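Local coordinates for competence protein PILN (Thermus thermophilus, PDB 4BHQ) that probably helps build the inner-membrane platform that initiates type IV pilus biogenesis, through a periplasmic domain that pairs with a second copy of itself, at residues 72-76 with 109-113; 77-83 with 103-109; 96-100 with 128-134. All coordinates share one frame; numbering follows the deposited sequence.

How the interactions relate
From the N terminus, helix 53-63 leads into strand 73-82, whose first part opens interaction 1 and whose remainder, with the residue after it, opens interaction 2. The chain then runs through helix 85-93 and the loop at 96-100, where interaction 3 begins, before strand 102-112 returns antiparallel. Its start closes interaction 2 and its end closes interaction 1, so the shorter loop sits within the longer, and Q109 belongs to both. Interaction 3 closes only at 128-134, beyond helix 115-124, and therefore crosses the other two. It ties the 96-100 loop to the start of strand 131-141, while a probable hydrogen bond between Y97 and E105 joins it to interaction 2.

Interaction 1: 72-76 with 109-113; sequences EVALR and QGEAL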
loop_
_atom_site.group_PDB
_atom_site.type_symbol
_atom_site.label_atom_id
_atom_site.label_comp_id
_atom_site.label_asym_id
_atom_site.label_seq_id
_atom_site.Cartn_x
_atom_site.Cartn_y
_atom_site.Cartn_z
ATOM N N GLU A 72 -0.436 -3.354 13.577
ATOM C CA GLU A 72 -1.219 -4.469 14.072
ATOM C C GLU A 72 -1.591 -5.477 12.981
ATOM O O GLU A 72 -1.918 -6.612 13.289
ATOM C CB GLU A 72 -2.459 -3.993 14.887
ATOM C CG GLU A 72 -3.448 -3.102 14.121
ATOM C CD GLU A 72 -4.766 -2.887 14.911
ATOM O OE1 GLU A 72 -4.724 -2.993 16.172
ATOM O OE2 GLU A 72 -5.842 -2.708 14.280
ATOM N N VAL A 73 -1.573 -5.024 11.741
ATOM C CA VAL A 73 -1.703 -5.853 10.542
ATOM C C VAL A 73 -0.550 -5.590 9.577
ATOM O O VAL A 73 -0.332 -4.444 9.100
ATOM C CB VAL A 73 -3.033 -5.623 9.831
ATOM C CG1 VAL A 73 -3.054 -6.370 8.489
ATOM C CG2 VAL A 73 -4.186 -6.141 10.730
ATOM N N ALA A 74 0.224 -6.629 9.308
ATOM C CA ALA A 74 1.324 -6.502 8.322
ATOM C C ALA A 74 0.986 -7.259 7.072
ATOM O O ALA A 74 0.589 -8.447 7.131
ATOM C CB ALA A 74 2.612 -7.021 8.948
ATOM N N LEU A 75 1.171 -6.629 5.909
ATOM C CA LEU A 75 0.901 -7.343 4.676
ATOM C C LEU A 75 2.170 -8.057 4.185
ATOM O O LEU A 75 3.266 -7.540 4.312
ATOM C CB LEU A 75 0.268 -6.382 3.628
ATOM C CG LEU A 75 -1.047 -5.718 4.177
ATOM C CD1 LEU A 75 -1.533 -4.642 3.256
ATOM C CD2 LEU A 75 -2.134 -6.814 4.245
ATOM N N ARG A 76 1.996 -9.220 3.549
ATOM C CA ARG A 76 3.075 -10.005 3.002
ATOM C C ARG A 76 2.989 -10.066 1.503
ATOM O O ARG A 76 4.005 -10.318 0.788
ATOM C CB ARG A 76 3.043 -11.453 3.561
ATOM C CG ARG A 76 3.241 -11.468 5.045
ATOM C CD ARG A 76 4.719 -10.903 5.316
ATOM N NE ARG A 76 4.904 -10.814 6.756
ATOM C CZ ARG A 76 5.705 -9.958 7.349
ATOM N NH1 ARG A 76 6.421 -9.069 6.584
ATOM N NH2 ARG A 76 5.837 -10.045 8.638
ATOM N N GLN A 109 -2.306 -11.371 1.243
ATOM C CA GLN A 109 -1.823 -12.336 2.273
ATOM C C GLN A 109 -1.264 -11.474 3.358
ATOM O O GLN A 109 -0.477 -10.510 3.081
ATOM C CB GLN A 109 -0.721 -13.225 1.717
ATOM C CG GLN A 109 -1.155 -14.024 0.541
ATOM C CD GLN A 109 -2.117 -15.110 0.964
ATOM O OE1 GLN A 109 -1.966 -15.636 2.069
ATOM N NE2 GLN A 109 -3.138 -15.406 0.130
ATOM N N GLY A 110 -1.607 -11.763 4.598
ATOM C CA GLY A 110 -1.112 -10.937 5.699
ATOM C C GLY A 110 -1.023 -11.622 7.043
ATOM O O GLY A 110 -1.241 -12.850 7.168
ATOM N N GLU A 111 -0.754 -10.842 8.054
ATOM C CA GLU A 111 -0.555 -11.294 9.425
ATOM C C GLU A 111 -1.229 -10.215 10.275
ATOM O O GLU A 111 -1.036 -9.024 9.995
ATOM C CB GLU A 111 0.906 -11.235 9.833
ATOM C CG GLU A 111 1.797 -12.015 8.986
ATOM C CD GLU A 111 3.220 -11.782 9.345
ATOM O OE1 GLU A 111 3.488 -10.840 10.150
ATOM O OE2 GLU A 111 4.047 -12.548 8.840
ATOM N N ALA A 112 -1.946 -10.651 11.314
ATOM C CA ALA A 112 -2.647 -9.770 12.233
ATOM C C ALA A 112 -2.168 -10.111 13.634
ATOM O O ALA A 112 -2.035 -11.314 14.014
ATOM C CB ALA A 112 -4.146 -9.925 12.097
ATOM N N LEU A 113 -1.850 -9.081 14.413
ATOM C CA LEU A 113 -1.320 -9.252 15.757
ATOM C C LEU A 113 -2.342 -9.972 16.698
ATOM O O LEU A 113 -1.961 -10.630 17.648
ATOM C CB LEU A 113 -0.972 -7.888 16.340
ATOM C CG LEU A 113 -0.264 -7.753 17.684
ATOM C CD1 LEU A 113 1.059 -8.485 17.706
ATOM C CD2 LEU A 113 -0.051 -6.288 18.074
#
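R76 and E111 meet as a salt bridge lying over the strand pair. R76 NE reaches E111 OE2 at 2.8 Å, with the acceptor in the guanidinium plane but the donor coming from above the carboxylate plane; the two planes stand 75° apart. R76 NH2 adds weak bonds to both carboxylate oxygens, at 2.9 Å to E111 OE1. The arginine gets there by bending at its second torsion (chi2 -64°), which folds the guanidinium back along its own strand toward A74, while the glutamate runs out extended to meet it. R144 also pairs with E111 OE2, so this carboxylate is shared by two arginines.

Beneath them, the backbones bond in antiparallel register. A74 and E111 form a hydrogen-bonded pair, A74 N to E111 O at 2.8 Å and E111 N to A74 O at 2.9 Å. R76 N to Q109 O and L113 N to E72 O, the latter at 2.7 Å, continue the pattern at either end.

V73, L75 and A112 point to the other face, where V73 CG2 touches A112 CB at 4.0 Å. G110 sits opposite L75, and a CB there would press tightly on A74 O and L75 CD2.

Helix 115-124 packs on V73 and A112 through F121 and L118, and its R120 takes the carboxylate of E72. L75 meets helix 53-63 at A58 and I61, and also I64 of the second subunit. Helices 53-63 and 115-124 against this face of a sheet with strand order 1-2-4-3 are consistent with a circularly permuted ferredoxin-like fold.

Interaction 2: 77-83 with 103-109; sequences SVSARAL and RVEFALQ
R81 holds E105 through one oxygen: R81 NE lies 3.2 Å and R81 NH2 3.1 Å from E105 OE1, both from the same face of the carboxylate, whose plane is turned 66° from the guanidinium. R81 CG sits between its backbone N and carbonyl carbon (chi1 72°) and the chain runs straight on to NE, setting the guanidinium beside E105. R81 also pairs with E87, and Y97 OH hydrogen-bonds to E105 OE2. L83 CD1 lies over one face of the guanidinium, 4.0 Å above its centre, and touches E105 CB, an apolar cover on one side.

Backbone bonds run in pairs at S77-Q109, S79-A107 and R81-E105. Two waters stitch the strands on this face, one joining S77 OG to A107 O, the other S79 OG to E105 O, each donating to the carbonyl.

On the opposite face, A80 CB meets F106 CE1 at 3.6 Å, and V78 CG1 lies alongside L108 CD2 at 3.8 Å. F60 of the second subunit stacks on F106. At the start of strand 102-112 the backbones of R103 and V104 both bond to V155, a classic beta bulge. The apolar face joins the subunit interface, consistent with a PilN dimerisation domain.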
loop_
_atom_site.group_PDB
_atom_site.type_symbol
_atom_site.label_atom_id
_atom_site.label_comp_id
_atom_site.label_asym_id
_atom_site.label_seq_id
_atom_site.Cartn_x
_atom_site.Cartn_y
_atom_site.Cartn_z
ATOM N N SER A 77 1.785 -9.866 0.980
ATOM C CA SER A 77 1.614 -9.837 -0.474
ATOM C C SER A 77 0.389 -9.047 -0.792
ATOM O O SER A 77 -0.661 -9.219 -0.166
ATOM C CB SER A 77 1.500 -11.287 -1.047
ATOM O OG SER A 77 1.289 -11.190 -2.464
ATOM N N VAL A 78 0.516 -8.134 -1.738
ATOM C CA VAL A 78 -0.644 -7.386 -2.210
ATOM C C VAL A 78 -0.607 -7.379 -3.736
ATOM O O VAL A 78 0.218 -6.649 -4.345
ATOM C CB VAL A 78 -0.602 -5.917 -1.722
ATOM C CG1 VAL A 78 -1.787 -5.148 -2.317
ATOM C CG2 VAL A 78 -0.582 -5.811 -0.163
ATOM N N SER A 79 -1.486 -8.145 -4.365
ATOM C CA SER A 79 -1.494 -8.235 -5.839
ATOM C C SER A 79 -2.754 -7.535 -6.315
ATOM O O SER A 79 -3.760 -7.532 -5.652
ATOM C CB SER A 79 -1.497 -9.714 -6.307
ATOM O OG SER A 79 -2.852 -10.171 -6.398
ATOM N N ALA A 80 -2.697 -6.870 -7.436
ATOM C CA ALA A 80 -3.837 -6.136 -7.969
ATOM C C ALA A 80 -4.156 -6.675 -9.349
ATOM O O ALA A 80 -3.267 -7.139 -10.048
ATOM C CB ALA A 80 -3.467 -4.644 -8.049
ATOM N N ARG A 81 -5.424 -6.600 -9.755
ATOM C CA ARG A 81 -5.753 -6.936 -11.132
ATOM C C ARG A 81 -7.025 -6.199 -11.529
ATOM O O ARG A 81 -7.871 -5.942 -10.694
ATOM C CB ARG A 81 -5.916 -8.451 -11.346
ATOM C CG ARG A 81 -7.200 -9.021 -10.730
ATOM C CD ARG A 81 -7.329 -10.532 -11.034
ATOM N NE ARG A 81 -8.486 -11.106 -10.387
ATOM C CZ ARG A 81 -9.586 -11.465 -11.030
ATOM N NH1 ARG A 81 -9.668 -11.345 -12.365
ATOM N NH2 ARG A 81 -10.596 -11.906 -10.339
ATOM N N ALA A 82 -7.159 -5.901 -12.819
ATOM C CA ALA A 82 -8.393 -5.225 -13.305
ATOM C C ALA A 82 -9.358 -6.244 -13.833
ATOM O O ALA A 82 -8.973 -7.220 -14.434
ATOM C CB ALA A 82 -8.052 -4.129 -14.351
ATOM N N LEU A 83 -10.632 -6.035 -13.572
ATOM C CA LEU A 83 -11.665 -7.010 -14.002
ATOM C C LEU A 83 -12.239 -6.617 -15.374
ATOM O O LEU A 83 -12.612 -5.467 -15.586
ATOM C CB LEU A 83 -12.792 -7.060 -12.993
ATOM C CG LEU A 83 -12.689 -8.071 -11.836
ATOM C CD1 LEU A 83 -11.448 -7.903 -11.005
ATOM C CD2 LEU A 83 -13.951 -7.977 -10.972
ATOM N N ARG A 103 -14.187 -2.813 -10.089
ATOM C CA ARG A 103 -13.323 -2.527 -11.222
ATOM C C ARG A 103 -11.895 -3.147 -11.036
ATOM O O ARG A 103 -11.266 -3.634 -11.973
ATOM C CB ARG A 103 -13.317 -1.014 -11.383
ATOM C CG ARG A 103 -12.535 -0.535 -12.586
ATOM C CD ARG A 103 -13.210 -0.996 -13.871
ATOM N NE ARG A 103 -12.413 -0.635 -15.041
ATOM C CZ ARG A 103 -12.423 -1.288 -16.191
ATOM N NH1 ARG A 103 -13.194 -2.359 -16.363
ATOM N NH2 ARG A 103 -11.649 -0.867 -17.170
ATOM N N VAL A 104 -11.403 -3.114 -9.798
ATOM C CA VAL A 104 -10.103 -3.662 -9.487
ATOM C C VAL A 104 -10.167 -4.590 -8.256
ATOM O O VAL A 104 -10.878 -4.321 -7.297
ATOM C CB VAL A 104 -9.067 -2.527 -9.242
ATOM C CG1 VAL A 104 -7.849 -3.070 -8.561
ATOM C CG2 VAL A 104 -8.655 -1.907 -10.614
ATOM N N GLU A 105 -9.417 -5.671 -8.302
ATOM C CA GLU A 105 -9.362 -6.563 -7.149
ATOM C C GLU A 105 -7.945 -6.715 -6.631
ATOM O O GLU A 105 -7.007 -6.969 -7.418
ATOM C CB GLU A 105 -9.875 -7.972 -7.560
ATOM C CG GLU A 105 -10.001 -8.915 -6.399
ATOM C CD GLU A 105 -10.584 -10.283 -6.838
ATOM O OE1 GLU A 105 -9.876 -11.060 -7.464
ATOM O OE2 GLU A 105 -11.743 -10.530 -6.502
ATOM N N PHE A 106 -7.815 -6.632 -5.308
ATOM C CA PHE A 106 -6.527 -6.840 -4.630
ATOM C C PHE A 106 -6.568 -8.159 -3.900
ATOM O O PHE A 106 -7.485 -8.389 -3.123
ATOM C CB PHE A 106 -6.295 -5.725 -3.599
ATOM C CG PHE A 106 -6.002 -4.394 -4.227
ATOM C CD1 PHE A 106 -4.730 -4.055 -4.575
ATOM C CD2 PHE A 106 -7.025 -3.471 -4.409
ATOM C CE1 PHE A 106 -4.427 -2.803 -5.145
ATOM C CE2 PHE A 106 -6.733 -2.213 -4.970
ATOM C CZ PHE A 106 -5.435 -1.908 -5.371
ATOM N N ALA A 107 -5.612 -9.032 -4.173
ATOM C CA ALA A 107 -5.473 -10.252 -3.371
ATOM C C ALA A 107 -4.402 -10.073 -2.305
ATOM O O ALA A 107 -3.255 -9.681 -2.616
ATOM C CB ALA A 107 -5.130 -11.429 -4.295
ATOM N N LEU A 108 -4.766 -10.363 -1.064
ATOM C CA LEU A 108 -3.966 -10.044 0.120
ATOM C C LEU A 108 -3.584 -11.279 0.917
ATOM O O LEU A 108 -4.480 -12.113 1.263
ATOM C CB LEU A 108 -4.788 -9.111 1.071
ATOM C CG LEU A 108 -5.408 -7.824 0.508
ATOM C CD1 LEU A 108 -6.113 -7.002 1.609
ATOM C CD2 LEU A 108 -4.300 -6.925 -0.138
ATOM N N GLN A 109 -2.306 -11.371 1.243
ATOM C CA GLN A 109 -1.823 -12.336 2.273
ATOM C C GLN A 109 -1.264 -11.474 3.358
ATOM O O GLN A 109 -0.477 -10.510 3.081
ATOM C CB GLN A 109 -0.721 -13.225 1.717
ATOM C CG GLN A 109 -1.155 -14.024 0.541
ATOM C CD GLN A 109 -2.117 -15.110 0.964
ATOM O OE1 GLN A 109 -1.966 -15.636 2.069
ATOM N NE2 GLN A 109 -3.138 -15.406 0.130
HETATM O O HOH W 1 -1.395 -11.709 -2.901
HETATM O O HOH W 2 -5.453 -9.418 -7.599
#

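Interaction 3: 96-100 with 128-134; sequences TYDGK and SPRFGIE
The type I beta turn from S128 to F131, at the entry to strand 131-141, receives the K100 ammonium. K100 NZ bonds to F131 O at 3.0 Å, approaching tilted from the carbonyl plane, and lies 2.8 Å from S128 O. With CG beside the backbone N (chi1 -50°) and the rest of the chain straight, K100 carries its charged end across to these backbone oxygens. A methionine in its place would probably leave the carbonyl oxygens of F131 and S128 without the ammonium that now faces them. Within the turn, S128 OG accepts from R130 N, an ST turn.

Y97 makes the second join. Its ring comes against the strand backbone, with Y97 CD1 3.5 Å from G132 C and I133 N at the ring edge. G132 leaves the room for this, because a CB there would clash with Y97 CB. T96 CG2 covers one face of the ring near its rim. A water accepts from Y97 N and donates weakly to I133 O.

Y97, D98 and G99 all have left-handed backbones, curling the loop so that G99 N bonds T96 O and K100 N bonds Y97 O. The loop, leading from helix 85-93 to strand 102-112, thus folds over strand 131-141, which pairs with strand 146-156 at G132-G154 and E134-R152. F131 packs on V153 and V155 of that strand, and also meets Q63 of the second subunit.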
loop_
_atom_site.group_PDB
_atom_site.type_symbol
_atom_site.label_atom_id
_atom_site.label_comp_id
_atom_site.label_asym_id
_atom_site.label_seq_id
_atom_site.Cartn_x
_atom_site.Cartn_y
_atom_site.Cartn_z
ATOM N N THR A 96 -21.012 -11.482 -4.653
ATOM C CA THR A 96 -19.714 -11.181 -4.081
ATOM C C THR A 96 -19.569 -9.647 -3.889
ATOM O O THR A 96 -20.088 -8.863 -4.690
ATOM C CB THR A 96 -18.564 -11.726 -4.941
ATOM O OG1 THR A 96 -18.842 -13.084 -5.328
ATOM C CG2 THR A 96 -17.300 -11.737 -4.123
ATOM N N TYR A 97 -18.867 -9.242 -2.830
ATOM C CA TYR A 97 -18.646 -7.823 -2.563
ATOM C C TYR A 97 -19.990 -7.084 -2.523
ATOM O O TYR A 97 -20.096 -5.951 -3.021
ATOM C CB TYR A 97 -17.735 -7.189 -3.637
ATOM C CG TYR A 97 -16.364 -7.845 -3.788
ATOM C CD1 TYR A 97 -15.534 -8.095 -2.648
ATOM C CD2 TYR A 97 -15.965 -8.327 -5.007
ATOM C CE1 TYR A 97 -14.270 -8.739 -2.792
ATOM C CE2 TYR A 97 -14.730 -8.945 -5.172
ATOM C CZ TYR A 97 -13.880 -9.123 -4.059
ATOM O OH TYR A 97 -12.706 -9.738 -4.321
ATOM N N ASP A 98 -20.996 -7.738 -1.929
ATOM C CA ASP A 98 -22.359 -7.192 -1.747
ATOM C C ASP A 98 -22.943 -6.693 -3.017
ATOM O O ASP A 98 -23.636 -5.679 -3.004
ATOM C CB ASP A 98 -22.417 -6.034 -0.738
ATOM C CG ASP A 98 -22.207 -6.505 0.698
ATOM O OD1 ASP A 98 -22.282 -7.727 0.991
ATOM O OD2 ASP A 98 -21.955 -5.642 1.555
ATOM N N GLY A 99 -22.610 -7.336 -4.121
ATOM C CA GLY A 99 -23.163 -6.946 -5.415
ATOM C C GLY A 99 -22.714 -5.628 -5.989
ATOM O O GLY A 99 -23.207 -5.211 -7.028
ATOM N N LYS A 100 -21.735 -4.977 -5.367
ATOM C CA LYS A 100 -21.072 -3.852 -6.018
ATOM C C LYS A 100 -20.337 -4.310 -7.285
ATOM O O LYS A 100 -19.867 -5.453 -7.356
ATOM C CB LYS A 100 -20.107 -3.192 -5.068
ATOM C CG LYS A 100 -20.716 -2.871 -3.737
ATOM C CD LYS A 100 -19.700 -2.244 -2.816
ATOM C CE LYS A 100 -20.314 -2.164 -1.418
ATOM N NZ LYS A 100 -19.674 -1.116 -0.585
ATOM N N SER A 128 -17.357 0.851 3.626
ATOM C CA SER A 128 -17.191 1.850 2.592
ATOM C C SER A 128 -17.917 1.491 1.295
ATOM O O SER A 128 -17.804 0.364 0.807
ATOM C CB SER A 128 -15.719 2.093 2.318
ATOM O OG SER A 128 -15.616 2.839 1.111
ATOM N N PRO A 129 -18.616 2.462 0.698
ATOM C CA PRO A 129 -19.318 2.270 -0.577
ATOM C C PRO A 129 -18.362 1.972 -1.716
ATOM O O PRO A 129 -18.770 1.458 -2.748
ATOM C CB PRO A 129 -19.978 3.660 -0.849
ATOM C CG PRO A 129 -19.841 4.444 0.411
ATOM C CD PRO A 129 -18.665 3.870 1.160
ATOM N N ARG A 130 -17.087 2.318 -1.553
ATOM C CA ARG A 130 -16.162 2.105 -2.657
ATOM C C ARG A 130 -15.492 0.672 -2.623
ATOM O O ARG A 130 -14.894 0.247 -3.573
ATOM C CB ARG A 130 -15.180 3.247 -2.609
ATOM C CG ARG A 130 -14.169 3.224 -3.724
ATOM C CD ARG A 130 -14.330 4.385 -4.705
ATOM N NE ARG A 130 -13.278 4.278 -5.734
ATOM C CZ ARG A 130 -12.073 4.850 -5.614
ATOM N NH1 ARG A 130 -11.813 5.584 -4.524
ATOM N NH2 ARG A 130 -11.152 4.717 -6.585
ATOM N N PHE A 131 -15.623 -0.019 -1.480
ATOM C CA PHE A 131 -14.918 -1.275 -1.230
ATOM C C PHE A 131 -15.822 -2.401 -0.801
ATOM O O PHE A 131 -16.875 -2.165 -0.234
ATOM C CB PHE A 131 -13.863 -1.070 -0.098
ATOM C CG PHE A 131 -12.752 -0.135 -0.491
ATOM C CD1 PHE A 131 -12.894 1.223 -0.285
ATOM C CD2 PHE A 131 -11.603 -0.616 -1.110
ATOM C CE1 PHE A 131 -11.892 2.097 -0.700
ATOM C CE2 PHE A 131 -10.580 0.264 -1.485
ATOM C CZ PHE A 131 -10.756 1.633 -1.285
ATOM N N GLY A 132 -15.417 -3.633 -1.145
ATOM C CA GLY A 132 -15.988 -4.840 -0.583
ATOM C C GLY A 132 -14.798 -5.695 -0.179
ATOM O O GLY A 132 -13.660 -5.464 -0.640
ATOM N N ILE A 133 -15.040 -6.682 0.662
ATOM C CA ILE A 133 -13.972 -7.616 1.043
ATOM C C ILE A 133 -14.536 -9.040 1.051
ATOM O O ILE A 133 -15.680 -9.265 1.506
ATOM C CB ILE A 133 -13.344 -7.201 2.382
ATOM C CG1 ILE A 133 -12.164 -8.124 2.724
ATOM C CG2 ILE A 133 -14.401 -7.168 3.502
ATOM C CD1 ILE A 133 -11.210 -7.626 3.803
ATOM N N GLU A 134 -13.772 -9.989 0.531
ATOM C CA GLU A 134 -14.080 -11.399 0.778
ATOM C C GLU A 134 -12.992 -12.013 1.602
ATOM O O GLU A 134 -11.869 -12.197 1.112
ATOM C CB GLU A 134 -14.309 -12.159 -0.541
ATOM C CG GLU A 134 -14.536 -13.636 -0.259
ATOM C CD GLU A 134 -15.362 -14.346 -1.332
ATOM O OE1 GLU A 134 -14.772 -14.778 -2.352
ATOM O OE2 GLU A 134 -16.595 -14.483 -1.105
HETATM O O HOH W 3 -17.787 -10.849 -0.533
HETATM O O HOH W 4 -19.250 -4.093 1.298
#